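Local coordinates for AAC3-I (Uncultured bacterium, PDB 5HMN), which probably transfers the acetyl group of acetyl-coenzyme A to an amino group of aminoglycoside antibiotics, as a GNAT-fold acetyltransferase linked to drug resistance, at residues 12-15 against 16-19; 19-22 against 23-27. One frame throughout, in Å; residues are numbered along the deposited sequence.

Interaction 1. Residues 12-15 against 16-19; sequences PNEV and ALME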
loop_
_atom_site.group_PDB
_atom_site.type_symbol
_atom_site.label_atom_id
_atom_site.label_comp_id
_atom_site.label_asym_id
_atom_site.label_seq_id
_atom_site.Cartn_x
_atom_site.Cartn_y
_atom_site.Cartn_z
ATOM N N PRO C 12 -0.119 9.846 -18.765
ATOM C CA PRO C 12 -0.036 11.223 -18.264
ATOM C C PRO C 12 -0.826 12.203 -19.123
ATOM O O PRO C 12 -1.194 13.273 -18.642
ATOM C CB PRO C 12 1.463 11.531 -18.335
ATOM C CG PRO C 12 2.116 10.206 -18.200
ATOM C CD PRO C 12 1.215 9.230 -18.897
ATOM N N ASN C 13 -1.079 11.826 -20.375
ATOM C CA ASN C 13 -1.825 12.659 -21.313
ATOM C C ASN C 13 -3.337 12.536 -21.143
ATOM O O ASN C 13 -4.099 13.010 -21.984
ATOM C CB ASN C 13 -1.448 12.295 -22.751
ATOM C CG ASN C 13 0.031 12.480 -23.032
ATOM O OD1 ASN C 13 0.701 11.572 -23.527
ATOM N ND2 ASN C 13 0.547 13.662 -22.721
ATOM N N GLU C 14 -3.772 11.905 -20.058
ATOM C CA GLU C 14 -5.186 11.582 -19.896
ATOM C C GLU C 14 -5.728 11.875 -18.504
ATOM O O GLU C 14 -6.449 11.057 -17.930
ATOM C CB GLU C 14 -5.423 10.111 -20.242
ATOM C CG GLU C 14 -5.236 9.797 -21.721
ATOM C CD GLU C 14 -5.142 8.315 -21.998
ATOM O OE1 GLU C 14 -4.955 7.543 -21.038
ATOM O OE2 GLU C 14 -5.252 7.919 -23.176
ATOM N N VAL C 15 -5.393 13.047 -17.974
ATOM C CA VAL C 15 -5.911 13.485 -16.681
ATOM C C VAL C 15 -7.430 13.638 -16.742
ATOM O O VAL C 15 -8.136 13.365 -15.767
ATOM C CB VAL C 15 -5.268 14.818 -16.236
ATOM C CG1 VAL C 15 -5.928 15.346 -14.970
ATOM C CG2 VAL C 15 -3.770 14.639 -16.023
ATOM N N ALA C 16 -7.925 14.063 -17.901
ATOM C CA ALA C 16 -9.360 14.208 -18.122
ATOM C C ALA C 16 -10.102 12.893 -17.885
ATOM O O ALA C 16 -11.174 12.881 -17.288
ATOM C CB ALA C 16 -9.623 14.718 -19.531
ATOM N N LEU C 17 -9.526 11.792 -18.354
ATOM C CA LEU C 17 -10.108 10.467 -18.142
ATOM C C LEU C 17 -10.099 10.098 -16.663
ATOM O O LEU C 17 -11.023 9.460 -16.163
ATOM C CB LEU C 17 -9.354 9.411 -18.951
ATOM C CG LEU C 17 -9.961 8.991 -20.291
ATOM C CD1 LEU C 17 -10.238 10.198 -21.160
ATOM C CD2 LEU C 17 -9.051 8.012 -21.015
ATOM N N MET C 18 -9.045 10.504 -15.964
ATOM C CA MET C 18 -8.919 10.233 -14.538
ATOM C C MET C 18 -10.041 10.916 -13.762
ATOM O O MET C 18 -10.599 10.341 -12.828
ATOM C CB MET C 18 -7.552 10.698 -14.025
ATOM C CG MET C 18 -7.264 10.316 -12.588
ATOM S SD MET C 18 -6.934 8.557 -12.435
ATOM C CE MET C 18 -7.408 8.267 -10.738
ATOM N N GLU C 19 -10.381 12.139 -14.173
ATOM C CA GLU C 19 -11.442 12.916 -13.530
ATOM C C GLU C 19 -12.803 12.253 -13.652
ATOM O O GLU C 19 -13.607 12.275 -12.718
ATOM C CB GLU C 19 -11.507 14.323 -14.131
ATOM C CG GLU C 19 -10.361 15.222 -13.710
ATOM C CD GLU C 19 -9.845 14.886 -12.325
ATOM O OE1 GLU C 19 -10.380 15.439 -11.340
ATOM O OE2 GLU C 19 -8.901 14.073 -12.217
#

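Interaction 2. Residues 19-22 against 23-27; sequences ETLL and ATFGE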
loop_
_atom_site.group_PDB
_atom_site.type_symbol
_atom_site.label_atom_id
_atom_site.label_comp_id
_atom_site.label_asym_id
_atom_site.label_seq_id
_atom_site.Cartn_x
_atom_site.Cartn_y
_atom_site.Cartn_z
ATOM N N GLU C 19 -10.381 12.139 -14.173
ATOM C CA GLU C 19 -11.442 12.916 -13.530
ATOM C C GLU C 19 -12.803 12.253 -13.652
ATOM O O GLU C 19 -13.607 12.275 -12.718
ATOM C CB GLU C 19 -11.507 14.323 -14.131
ATOM C CG GLU C 19 -10.361 15.222 -13.710
ATOM C CD GLU C 19 -9.845 14.886 -12.325
ATOM O OE1 GLU C 19 -10.380 15.439 -11.340
ATOM O OE2 GLU C 19 -8.901 14.073 -12.217
ATOM N N THR C 20 -13.068 11.682 -14.820
ATOM C CA THR C 20 -14.315 10.972 -15.056
ATOM C C THR C 20 -14.330 9.674 -14.255
ATOM O O THR C 20 -15.357 9.278 -13.707
ATOM C CB THR C 20 -14.509 10.673 -16.550
ATOM O OG1 THR C 20 -14.455 11.901 -17.290
ATOM C CG2 THR C 20 -15.850 9.994 -16.794
ATOM N N LEU C 21 -13.173 9.027 -14.177
ATOM C CA LEU C 21 -13.036 7.795 -13.413
ATOM C C LEU C 21 -13.338 8.042 -11.936
ATOM O O LEU C 21 -13.946 7.204 -11.273
ATOM C CB LEU C 21 -11.633 7.209 -13.586
ATOM C CG LEU C 21 -11.370 5.887 -12.862
ATOM C CD1 LEU C 21 -12.429 4.868 -13.240
ATOM C CD2 LEU C 21 -9.977 5.367 -13.184
ATOM N N LEU C 22 -12.926 9.204 -11.433
ATOM C CA LEU C 22 -13.222 9.585 -10.053
ATOM C C LEU C 22 -14.728 9.636 -9.807
ATOM O O LEU C 22 -15.201 9.246 -8.744
ATOM C CB LEU C 22 -12.586 10.933 -9.717
ATOM C CG LEU C 22 -11.062 10.955 -9.561
ATOM C CD1 LEU C 22 -10.571 12.360 -9.222
ATOM C CD2 LEU C 22 -10.615 9.965 -8.498
ATOM N N ALA C 23 -15.480 10.105 -10.799
ATOM C CA ALA C 23 -16.938 10.153 -10.703
ATOM C C ALA C 23 -17.541 8.747 -10.692
ATOM O O ALA C 23 -18.553 8.497 -10.035
ATOM C CB ALA C 23 -17.522 10.975 -11.851
ATOM N N THR C 24 -16.919 7.833 -11.428
ATOM C CA THR C 24 -17.332 6.431 -11.424
ATOM C C THR C 24 -17.109 5.790 -10.055
ATOM O O THR C 24 -17.961 5.038 -9.562
ATOM C CB THR C 24 -16.575 5.627 -12.492
ATOM O OG1 THR C 24 -16.901 6.145 -13.787
ATOM C CG2 THR C 24 -16.957 4.149 -12.431
ATOM N N PHE C 25 -15.961 6.084 -9.448
ATOM C CA PHE C 25 -15.657 5.613 -8.100
ATOM C C PHE C 25 -16.673 6.152 -7.094
ATOM O O PHE C 25 -17.197 5.403 -6.269
ATOM C CB PHE C 25 -14.241 6.035 -7.678
ATOM C CG PHE C 25 -13.143 5.197 -8.285
ATOM C CD1 PHE C 25 -13.388 3.898 -8.692
ATOM C CD2 PHE C 25 -11.864 5.712 -8.442
ATOM C CE1 PHE C 25 -12.382 3.126 -9.247
ATOM C CE2 PHE C 25 -10.852 4.945 -8.999
ATOM C CZ PHE C 25 -11.114 3.648 -9.399
ATOM N N GLY C 26 -16.942 7.452 -7.176
ATOM C CA GLY C 26 -17.848 8.119 -6.255
ATOM C C GLY C 26 -19.240 7.525 -6.219
ATOM O O GLY C 26 -19.809 7.318 -5.146
ATOM N N GLU C 27 -19.793 7.250 -7.395
ATOM C CA GLU C 27 -21.110 6.638 -7.501
ATOM C C GLU C 27 -21.101 5.193 -7.004
ATOM O O GLU C 27 -22.009 4.764 -6.290
ATOM C CB GLU C 27 -21.604 6.692 -8.948
ATOM C CG GLU C 27 -22.761 5.754 -9.246
ATOM C CD GLU C 27 -22.862 5.413 -10.719
ATOM O OE1 GLU C 27 -22.358 6.201 -11.547
ATOM O OE2 GLU C 27 -23.436 4.352 -11.050
HETATM O O HOH W 1 -18.278 8.729 -14.659
#

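Interaction 1. Residues 12-15 against 16-19
The carbonyl oxygen of Glu14 is gripped by two backbone amides of the first helical turn, both through weak hydrogen bonds. Leu17 N reaches Glu14 O at 3.2 Å, strongly bent with an N-H...O angle of 122°, whereas Met18 N makes a longer but straighter approach. One residue on, the pattern settles: Glu19 N donates to Val15 O at 3.0 Å, nearly in line with the carbonyl bond (C=O...N 159°) and tilted only slightly from its plane. The same oxygen is flanked by side-chain carbons, with Met18 CB 3.2 Å from Val15 O and Glu19 CG folded back to 3.6 Å from Val15 O.

This is the start of helix 15-28, the first helix of the GNAT fold, which follows strand 5-9 through a short loop. Glu14 occupies the N-cap position. Its carboxylate turns back to the loop, where OE1 accepts hydrogen bonds from Ser11 N and His8 NE2, so the cap residue ties the helix start to the strand before it. The extended Glu14 chain, its CG anti to the carbonyl carbon, runs alongside Leu17, both pointing the same way. Leu17 CD2 lies 4.0 Å from Glu14 CD, a methyl against the carboxylate carbon, while nearer the backbone Leu17 CB rests 3.5 Å from Glu14 O.

Val15 projects away from the following turn and packs on Ser45, Arg46 and Leu49 of helix 42-49; its CG1 is 4.2 Å from Glu19 OE2, a marginal touch made possible by the bend of the Glu19 chain at chi2. The buried Met18 has CG anti to its own amide nitrogen (chi1 -173°), which carries the thioether away from Val15 and on to Leu10 and to Phe77 of the second subunit.

Interaction 2. Residues 19-22 against 23-27
Leu21 and Phe25, one helical turn apart, form the tightly packed side of this contact. The branch carbon Leu21 CG sits over one face of the Phe25 ring, 4.0 Å from Phe25 CE2 and displaced toward the rim, the two side chains crossing at a slant. Leu21 CG lies anti to the backbone nitrogen (chi1 -178°), while Phe25 CG lies anti to its carbonyl carbon, and this combination brings the leucine branch over the ring. In the backbone, Phe25 N donates to Leu21 O at 2.9 Å, a fairly straight bond with an N-H...O angle of 160°. Leu22 adds a looser apolar touch, Leu22 CD2 to Phe25 CD2 at 4.4 Å, and Gly26 N donates to Leu22 O at 3.0 Å.

Round the helix toward Thr20 and Ala23 the contact is looser and reaches water. Thr20 is exposed, and its carbonyl oxygen has two kinds of partner: Thr24 N donates to Thr20 O at 3.1 Å in the carbonyl plane, and a water molecule donates to Thr20 O as well. Thr24 itself is buried, yet its hydroxyl meets the same water, hydrogen-bonded to Thr24 OG1 at 3.1 Å, which bridges backbone and hydroxyl across one turn. Ala23 CB lies 3.3 Å from Thr20 O, a small methyl beside this hydrated carbonyl, and Ala23 N makes only a weak bond to Glu19 O.

All of this belongs to helix 15-28, laid against the central sheet of the GNAT fold. Thr20, Leu21 and Thr24 touch Ile65 of strand 64-75, and Phe25 reaches Asp88 and Ala90 of strand 82-91. Leu22 instead packs on Phe77 of the second subunit, so the helix touches both its own sheet and the dimer partner.

Interactions 1 and 2 follow one another along helix 15-28, their centres 12 Å apart, and share Glu19, the end of the first and the start of the second. The order along the chain is also a passage from surface to interior: residues 12-19 bring the chain out of the loop after strand 5-9 and beside helix 42-49, and residues 19-27 run on across strands 64-75 and 82-91. The distance to coenzyme A falls from about 14 Å at the Met18 side chain to about 7 Å at that of Phe25. The same residue of the second subunit, Phe77, meets both, so one helix runs from the loop, past the dimer partner, toward the coenzyme A site.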